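Local structure of Glyco_hydro_cc domain-containing protein (Cryptococcus neoformans, 6UBC) at residues H342-S347 with T378-C383; Y409-G414 with P419-I424. The protein binds oligosaccharides, as a member of subgroup VII of glycoside hydrolase family GH128, and probably recognises beta-1,3-glucan chains. All blocks are in the same frame, centred on the assembly; numbering follows the deposited sequence.

Contact 1: residues H342-S347 with T378-C383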
ATOM      1  N   HIS A 342       3.526  -4.975  -1.364  1.00 20.93           N
ATOM      2  CA  HIS A 342       2.808  -5.040  -2.657  1.00 20.79           C
ATOM      3  C   HIS A 342       2.757  -6.522  -2.976  1.00 21.89           C
ATOM      4  O   HIS A 342       3.816  -7.165  -3.065  1.00 22.92           O
ATOM      5  CB  HIS A 342       3.570  -4.216  -3.723  1.00 22.33           C
ATOM      6  CG  HIS A 342       3.309  -2.763  -3.559  1.00 21.98           C
ATOM      7  ND1 HIS A 342       3.801  -1.844  -4.438  1.00 21.66           N
ATOM      8  CD2 HIS A 342       2.648  -2.108  -2.596  1.00 20.53           C
ATOM      9  CE1 HIS A 342       3.454  -0.662  -3.996  1.00 21.22           C
ATOM     10  NE2 HIS A 342       2.739  -0.763  -2.849  1.00 21.33           N
ATOM     11  N   ILE A 343       1.542  -7.046  -3.143  1.00 21.35           N
ATOM     12  CA  ILE A 343       1.381  -8.480  -3.447  1.00 21.38           C
ATOM     13  C   ILE A 343       0.819  -8.614  -4.853  1.00 22.22           C
ATOM     14  O   ILE A 343      -0.330  -8.193  -5.086  1.00 22.51           O
ATOM     15  CB  ILE A 343       0.516  -9.144  -2.384  1.00 21.28           C
ATOM     16  CG1 ILE A 343       1.206  -9.052  -1.021  1.00 23.11           C
ATOM     17  CG2 ILE A 343       0.258 -10.596  -2.709  1.00 22.27           C
ATOM     18  CD1 ILE A 343       0.427  -9.736   0.100  1.00 23.88           C
ATOM     19  N   ASN A 344       1.626  -9.181  -5.734  1.00 22.47           N
ATOM     20  CA  ASN A 344       1.226  -9.405  -7.153  1.00 22.91           C
ATOM     21  C   ASN A 344       1.438 -10.900  -7.377  1.00 23.20           C
ATOM     22  O   ASN A 344       2.571 -11.282  -7.678  1.00 24.06           O
ATOM     23  CB  ASN A 344       2.018  -8.502  -8.094  1.00 23.89           C
ATOM     24  CG  ASN A 344       1.644  -7.048  -7.816  1.00 26.65           C
ATOM     25  OD1 ASN A 344       0.517  -6.669  -8.070  1.00 26.38           O
ATOM     26  ND2 ASN A 344       2.624  -6.235  -7.440  1.00 30.13           N
ATOM     27  N   LYS A 345       0.372 -11.657  -7.149  1.00 23.03           N
ATOM     28  CA  LYS A 345       0.422 -13.125  -7.134  1.00 23.02           C
ATOM     29  C   LYS A 345      -0.859 -13.648  -7.755  1.00 23.57           C
ATOM     30  O   LYS A 345      -1.776 -12.871  -7.931  1.00 24.34           O
ATOM     31  CB  LYS A 345       0.607 -13.605  -5.700  1.00 24.43           C
ATOM     32  CG  LYS A 345       1.944 -13.259  -5.046  1.00 24.77           C
ATOM     33  CD  LYS A 345       3.183 -13.869  -5.703  1.00 23.96           C
ATOM     34  CE  LYS A 345       4.364 -13.590  -4.819  1.00 25.10           C
ATOM     35  NZ  LYS A 345       5.622 -14.141  -5.354  1.00 26.31           N
ATOM     36  N   ASN A 346      -0.904 -14.947  -8.113  1.00 24.04           N
ATOM     37  CA  ASN A 346      -2.140 -15.496  -8.672  1.00 25.53           C
ATOM     38  C   ASN A 346      -2.628 -16.693  -7.875  1.00 27.94           C
ATOM     39  O   ASN A 346      -3.528 -17.364  -8.381  1.00 26.33           O
ATOM     40  CB  ASN A 346      -2.011 -15.867 -10.141  1.00 27.86           C
ATOM     41  CG  ASN A 346      -1.155 -17.086 -10.393  1.00 27.49           C
ATOM     42  OD1 ASN A 346      -0.503 -17.599  -9.487  1.00 28.95           O
ATOM     43  ND2 ASN A 346      -1.125 -17.521 -11.638  1.00 29.51           N
ATOM     44  N   SER A 347      -2.159 -16.869  -6.661  1.00 26.54           N
ATOM     45  CA  SER A 347      -2.520 -17.996  -5.776  1.00 28.83           C
ATOM     46  C   SER A 347      -2.282 -17.582  -4.320  1.00 29.23           C
ATOM     47  O   SER A 347      -1.426 -16.689  -4.038  1.00 26.79           O
ATOM     48  CB  SER A 347      -1.742 -19.244  -6.151  1.00 30.78           C
ATOM     49  OG  SER A 347      -0.435 -19.221  -5.672  1.00 32.99           O
ATOM     50  N   THR A 378       6.961 -16.802 -13.760  1.00 36.93           N
ATOM     51  CA  THR A 378       7.990 -16.664 -14.820  1.00 41.84           C
ATOM     52  C   THR A 378       8.412 -15.197 -14.975  1.00 44.51           C
ATOM     53  O   THR A 378       9.600 -14.898 -14.722  1.00 42.57           O
ATOM     54  CB  THR A 378       7.477 -17.309 -16.122  1.00 48.58           C
ATOM     55  OG1 THR A 378       7.356 -18.708 -15.836  1.00 47.53           O
ATOM     56  CG2 THR A 378       8.392 -17.115 -17.312  1.00 50.07           C
ATOM     57  N   ASP A 379       7.522 -14.312 -15.435  1.00 44.17           N
ATOM     58  CA  ASP A 379       7.860 -12.869 -15.586  1.00 44.65           C
ATOM     59  C   ASP A 379       6.804 -12.088 -14.777  1.00 41.55           C
ATOM     60  O   ASP A 379       6.760 -12.248 -13.495  1.00 41.31           O
ATOM     61  CB  ASP A 379       7.895 -12.431 -17.059  1.00 53.97           C
ATOM     62  CG  ASP A 379       8.453 -13.436 -18.076  1.00 64.11           C
ATOM     63  OD1 ASP A 379       9.703 -13.726 -18.064  1.00 69.61           O
ATOM     64  OD2 ASP A 379       7.643 -13.904 -18.915  1.00 75.30           O
ATOM     65  N   PHE A 380       5.994 -11.262 -15.446  1.00 32.61           N
ATOM     66  CA  PHE A 380       4.937 -10.485 -14.745  1.00 30.25           C
ATOM     67  C   PHE A 380       3.761 -10.436 -15.700  1.00 28.57           C
ATOM     68  O   PHE A 380       3.778  -9.600 -16.620  1.00 29.58           O
ATOM     69  CB  PHE A 380       5.481  -9.101 -14.398  1.00 31.94           C
ATOM     70  CG  PHE A 380       4.702  -8.338 -13.363  1.00 31.48           C
ATOM     71  CD1 PHE A 380       4.993  -8.499 -12.004  1.00 32.31           C
ATOM     72  CD2 PHE A 380       3.697  -7.450 -13.726  1.00 32.00           C
ATOM     73  CE1 PHE A 380       4.324  -7.759 -11.050  1.00 31.84           C
ATOM     74  CE2 PHE A 380       3.014  -6.722 -12.758  1.00 32.99           C
ATOM     75  CZ  PHE A 380       3.306  -6.915 -11.414  1.00 32.36           C
ATOM     76  N   VAL A 381       2.872 -11.398 -15.576  1.00 27.21           N
ATOM     77  CA  VAL A 381       1.690 -11.505 -16.454  1.00 26.51           C
ATOM     78  C   VAL A 381       0.392 -11.287 -15.667  1.00 27.73           C
ATOM     79  O   VAL A 381      -0.141 -12.219 -15.036  1.00 26.71           O
ATOM     80  CB  VAL A 381       1.690 -12.876 -17.143  1.00 27.88           C
ATOM     81  CG1 VAL A 381       0.530 -12.964 -18.125  1.00 27.52           C
ATOM     82  CG2 VAL A 381       3.038 -13.181 -17.809  1.00 30.70           C
ATOM     83  N   PRO A 382      -0.154 -10.052 -15.702  1.00 25.72           N
ATOM     84  CA  PRO A 382      -1.392  -9.772 -14.998  1.00 25.65           C
ATOM     85  C   PRO A 382      -2.481 -10.728 -15.455  1.00 24.15           C
ATOM     86  O   PRO A 382      -2.648 -11.043 -16.643  1.00 25.32           O
ATOM     87  CB  PRO A 382      -1.639  -8.286 -15.287  1.00 26.94           C
ATOM     88  CG  PRO A 382      -0.275  -7.758 -15.639  1.00 28.13           C
ATOM     89  CD  PRO A 382       0.422  -8.880 -16.363  1.00 26.82           C
ATOM     90  N   CYS A 383      -3.284 -11.167 -14.488  1.00 27.46           N
ATOM     91  CA  CYS A 383      -4.429 -12.063 -14.756  1.00 26.28           C
ATOM     92  C   CYS A 383      -5.459 -11.324 -15.626  1.00 24.89           C
ATOM     93  O   CYS A 383      -5.700 -10.178 -15.366  1.00 24.58           O
ATOM     94  CB  CYS A 383      -5.177 -12.462 -13.497  1.00 28.75           C
ATOM     95  SG  CYS A 383      -4.078 -13.212 -12.253  1.00 34.37           S
TER
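Asn344, near the end of strand 339-345, meets the ring of Phe380 on the segment that leads into strand 381-382. Its CB points toward that segment and touches first, 3.8 Å from Phe380 CE1 and nearly as close to CZ. One bond further out, Asn344 CG lies 4.0 Å from Phe380 CZ, and at the tip ND2 is still 4.1 Å from the same carbon. The three atoms thus lie along the CE1-CZ bond of the ring, which they approach obliquely, and the amide plane stands 68° to the ring plane, which rules out stacking of the two flat groups. Phe380 reaches the strand because its CG is anti to the backbone N (chi1 -163°).

The second touch is at Asn346, just past the strand end, whose CB is 4.0 Å from Cys383 SG. That sulfur is already committed to a disulfide with Cys373 on strand 366-375. Strands 339-345, 366-375 and 406-411 are parallel neighbours in the curled sheet, consistent with the (beta/alpha)8 barrel of such glycoside hydrolases, and 381-382 adds to it as an antiparallel partner of 366-375.

With 135 Å² buried and no polar bond between the segments, the chemistry is van der Waals packing; the two sides are probably held together chiefly through strand 366-375, to which 342-347 is joined by backbone bonds and 378-383 by backbone bonds and the disulfide.

Contact 2: residues Y409-G414 with P419-I424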
ATOM      1  N   TYR A 409      -5.293  -3.686   4.142  1.00 24.13           N
ATOM      2  CA  TYR A 409      -5.001  -4.031   2.735  1.00 23.02           C
ATOM      3  C   TYR A 409      -5.841  -3.133   1.834  1.00 24.00           C
ATOM      4  O   TYR A 409      -6.936  -2.603   2.208  1.00 23.26           O
ATOM      5  CB  TYR A 409      -5.295  -5.512   2.508  1.00 22.69           C
ATOM      6  CG  TYR A 409      -6.726  -5.874   2.821  1.00 23.44           C
ATOM      7  CD1 TYR A 409      -7.735  -5.748   1.867  1.00 22.82           C
ATOM      8  CD2 TYR A 409      -7.105  -6.372   4.060  1.00 24.55           C
ATOM      9  CE1 TYR A 409      -9.055  -6.061   2.134  1.00 23.19           C
ATOM     10  CE2 TYR A 409      -8.426  -6.709   4.338  1.00 24.26           C
ATOM     11  CZ  TYR A 409      -9.416  -6.547   3.369  1.00 24.60           C
ATOM     12  OH  TYR A 409     -10.720  -6.892   3.589  1.00 26.16           O
ATOM     13  N   ALA A 410      -5.306  -2.953   0.627  1.00 22.12           N
ATOM     14  CA  ALA A 410      -5.943  -2.130  -0.425  1.00 22.31           C
ATOM     15  C   ALA A 410      -5.780  -2.774  -1.790  1.00 21.93           C
ATOM     16  O   ALA A 410      -4.634  -3.039  -2.262  1.00 21.55           O
ATOM     17  CB  ALA A 410      -5.353  -0.737  -0.409  1.00 23.90           C
ATOM     18  N   TYR A 411      -6.910  -2.845  -2.479  1.00 21.57           N
ATOM     19  CA  TYR A 411      -6.987  -3.168  -3.914  1.00 21.88           C
ATOM     20  C   TYR A 411      -6.141  -2.197  -4.736  1.00 21.57           C
ATOM     21  O   TYR A 411      -6.292  -0.954  -4.623  1.00 22.70           O
ATOM     22  CB  TYR A 411      -8.443  -3.156  -4.290  1.00 21.95           C
ATOM     23  CG  TYR A 411      -8.801  -3.746  -5.624  1.00 23.27           C
ATOM     24  CD1 TYR A 411      -8.543  -3.054  -6.810  1.00 22.69           C
ATOM     25  CD2 TYR A 411      -9.386  -4.979  -5.713  1.00 23.22           C
ATOM     26  CE1 TYR A 411      -8.937  -3.573  -8.026  1.00 22.72           C
ATOM     27  CE2 TYR A 411      -9.802  -5.505  -6.919  1.00 24.41           C
ATOM     28  CZ  TYR A 411      -9.542  -4.822  -8.086  1.00 23.55           C
ATOM     29  OH  TYR A 411      -9.961  -5.340  -9.271  1.00 22.86           O
ATOM     30  N   SER A 412      -5.266  -2.724  -5.607  1.00 20.93           N
ATOM     31  CA  SER A 412      -4.400  -1.863  -6.430  1.00 22.11           C
ATOM     32  C   SER A 412      -5.217  -1.289  -7.571  1.00 22.13           C
ATOM     33  O   SER A 412      -5.816  -2.095  -8.308  1.00 22.43           O
ATOM     34  CB  SER A 412      -3.233  -2.626  -6.952  1.00 23.05           C
ATOM     35  OG  SER A 412      -2.444  -1.760  -7.732  1.00 25.42           O
ATOM     36  N   THR A 413      -5.169   0.045  -7.819  1.00 23.50           N
ATOM     37  CA  THR A 413      -5.713   0.628  -9.077  1.00 24.35           C
ATOM     38  C   THR A 413      -4.544   1.232  -9.875  1.00 25.10           C
ATOM     39  O   THR A 413      -4.724   2.172 -10.608  1.00 27.22           O
ATOM     40  CB  THR A 413      -6.842   1.627  -8.757  1.00 23.92           C
ATOM     41  OG1 THR A 413      -6.289   2.736  -8.042  1.00 22.28           O
ATOM     42  CG2 THR A 413      -8.005   0.976  -8.031  1.00 24.61           C
ATOM     43  N   GLY A 414      -3.375   0.719  -9.668  1.00 24.81           N
ATOM     44  CA  GLY A 414      -2.135   1.195 -10.290  1.00 27.85           C
ATOM     45  C   GLY A 414      -2.085   0.857 -11.775  1.00 29.57           C
ATOM     46  O   GLY A 414      -2.943   0.127 -12.317  1.00 27.50           O
ATOM     47  N   PRO A 419      -7.065  -4.866 -18.108  1.00 25.13           N
ATOM     48  CA  PRO A 419      -8.313  -4.131 -18.121  1.00 26.82           C
ATOM     49  C   PRO A 419      -9.406  -4.766 -17.227  1.00 25.35           C
ATOM     50  O   PRO A 419     -10.196  -4.050 -16.629  1.00 26.63           O
ATOM     51  CB  PRO A 419      -8.751  -4.250 -19.576  1.00 28.92           C
ATOM     52  CG  PRO A 419      -7.472  -4.443 -20.335  1.00 29.55           C
ATOM     53  CD  PRO A 419      -6.640  -5.331 -19.447  1.00 28.57           C
ATOM     54  N   GLU A 420      -9.366  -6.091 -17.104  1.00 23.09           N
ATOM     55  CA  GLU A 420     -10.308  -6.863 -16.262  1.00 22.53           C
ATOM     56  C   GLU A 420     -10.063  -6.552 -14.766  1.00 25.56           C
ATOM     57  O   GLU A 420     -11.008  -6.610 -13.983  1.00 23.32           O
ATOM     58  CB  GLU A 420     -10.232  -8.354 -16.580  1.00 24.63           C
ATOM     59  CG  GLU A 420     -10.649  -8.707 -17.989  1.00 25.58           C
ATOM     60  CD  GLU A 420      -9.527  -8.817 -19.015  1.00 28.37           C
ATOM     61  OE1 GLU A 420      -8.422  -8.323 -18.755  1.00 25.95           O
ATOM     62  OE2 GLU A 420      -9.792  -9.411 -20.054  1.00 23.78           O
ATOM     63  N   TRP A 421      -8.846  -6.192 -14.397  1.00 23.57           N
ATOM     64  CA  TRP A 421      -8.523  -5.795 -13.011  1.00 25.04           C
ATOM     65  C   TRP A 421      -9.053  -4.373 -12.710  1.00 27.03           C
ATOM     66  O   TRP A 421      -9.342  -4.060 -11.518  1.00 26.66           O
ATOM     67  CB  TRP A 421      -7.001  -5.931 -12.795  1.00 23.76           C
ATOM     68  CG  TRP A 421      -6.645  -5.725 -11.342  1.00 22.53           C
ATOM     69  CD1 TRP A 421      -6.327  -4.565 -10.739  1.00 21.88           C
ATOM     70  CD2 TRP A 421      -6.911  -6.653 -10.281  1.00 21.84           C
ATOM     71  NE1 TRP A 421      -6.186  -4.738  -9.388  1.00 23.27           N
ATOM     72  CE2 TRP A 421      -6.559  -6.019  -9.077  1.00 21.38           C
ATOM     73  CE3 TRP A 421      -7.314  -7.996 -10.232  1.00 22.55           C
ATOM     74  CZ2 TRP A 421      -6.704  -6.617  -7.825  1.00 23.13           C
ATOM     75  CZ3 TRP A 421      -7.427  -8.614  -8.994  1.00 22.98           C
ATOM     76  CH2 TRP A 421      -7.113  -7.938  -7.796  1.00 22.07           C
ATOM     77  N   ASP A 422      -9.260  -3.510 -13.714  1.00 24.22           N
ATOM     78  CA  ASP A 422      -9.733  -2.129 -13.438  1.00 23.62           C
ATOM     79  C   ASP A 422     -10.948  -2.185 -12.490  1.00 24.57           C
ATOM     80  O   ASP A 422     -11.867  -2.986 -12.747  1.00 23.53           O
ATOM     81  CB  ASP A 422     -10.118  -1.370 -14.715  1.00 26.96           C
ATOM     82  CG  ASP A 422      -9.001  -0.882 -15.628  1.00 30.90           C
ATOM     83  OD1 ASP A 422      -7.878  -0.840 -15.188  1.00 37.47           O
ATOM     84  OD2 ASP A 422      -9.313  -0.616 -16.804  1.00 35.40           O
ATOM     85  N   MET A 423     -10.914  -1.397 -11.412  1.00 24.21           N
ATOM     86  CA  MET A 423     -12.059  -1.291 -10.478  1.00 24.68           C
ATOM     87  C   MET A 423     -13.119  -0.358 -11.074  1.00 26.41           C
ATOM     88  O   MET A 423     -14.296  -0.576 -10.783  1.00 23.16           O
ATOM     89  CB  MET A 423     -11.564  -0.761  -9.128  1.00 24.90           C
ATOM     90  CG  MET A 423     -12.692  -0.465  -8.110  1.00 27.25           C
ATOM     91  SD  MET A 423     -11.844  -0.266  -6.483  1.00 29.42           S
ATOM     92  CE  MET A 423     -11.811  -1.971  -5.954  1.00 27.07           C
ATOM     93  N   ILE A 424     -12.682   0.699 -11.770  1.00 25.87           N
ATOM     94  CA  ILE A 424     -13.549   1.761 -12.361  1.00 29.25           C
ATOM     95  C   ILE A 424     -13.317   1.800 -13.869  1.00 28.45           C
ATOM     96  O   ILE A 424     -12.143   1.728 -14.328  1.00 28.26           O
ATOM     97  CB  ILE A 424     -13.314   3.133 -11.696  1.00 30.27           C
ATOM     98  CG1 ILE A 424     -13.397   3.118 -10.162  1.00 33.68           C
ATOM     99  CG2 ILE A 424     -14.271   4.158 -12.308  1.00 32.79           C
ATOM    100  CD1 ILE A 424     -14.784   2.822  -9.602  1.00 34.26           C
TER
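Tyr411 is sandwiched between Trp421 on one face of its ring and the methyl of Met423 on the other. The tyrosine and the six-membered ring of Trp421 form an offset stack: their planes are only 8° apart and their centroids 4.3 Å. The two side chains come from opposite directions, and Tyr411 OH lies 3.4 Å above the plane of the Trp421 indole, over its centre. From there the hydroxyl donates to Trp421 O at 2.7 Å, in the carbonyl plane and on a lone pair (C=O...donor angle 137°). The same tryptophan therefore supplies a stacking surface through its side chain and an acceptor through its backbone, which together restrict both tilt and slide of the phenol.

The indole is held in turn at its edge. Trp421 NE1 donates to Ser412 O at 2.9 Å, close to the ring plane, although the bond is bent (N-H...acceptor angle 145°). Next to this carbonyl, Ser412 OG accepts from Gly414 N at a rather long 3.3 Å, an ST turn that shapes the chain leaving the strand.

Over the far face of the phenol, Met423 bends at its last torsion and brings CE 3.6 Å from the centroid of the Tyr411 ring, near its normal, a CH-pi contact. Its SD lies obliquely in a looser Met-aromatic approach. Met423 CB also meets Thr413 CG2 at 4.1 Å, while Thr413 OG1 bonds to Ser207 O.

This buried cluster fastens the loop at the C-terminal end of strand 406-411, in the curled, barrel-like sheet, back onto that strand's end. Trp421 rests on Ala372 and Cys373 of strand 366-375, Ile393 of helix 386-402 touches Tyr411, and Tyr436 of helix 431-441 packs against Tyr411 and Met423.

Overall arrangement
Of the strands involved in the two contacts, 339-345 is first in the chain, followed by helix 348-362 and strand 366-375; contact 1 closes this excursion when 378-383 returns beside 342-347. The chain then runs through helix 386-402 into strand 406-411, and contact 2 closes a much shorter loop of four intervening residues between 409-414 and 419-424. The two are in series, neither nested nor crossed, with centres 13 Å apart and no direct touch. Strand 366-375 lies between them, pairing in parallel with both 339-345 and 406-411 in the same sheet. Cys383 O bonds to Ser418 OG, which in turn accepts from Trp421 N, so one serine joins 378-383 to 419-424.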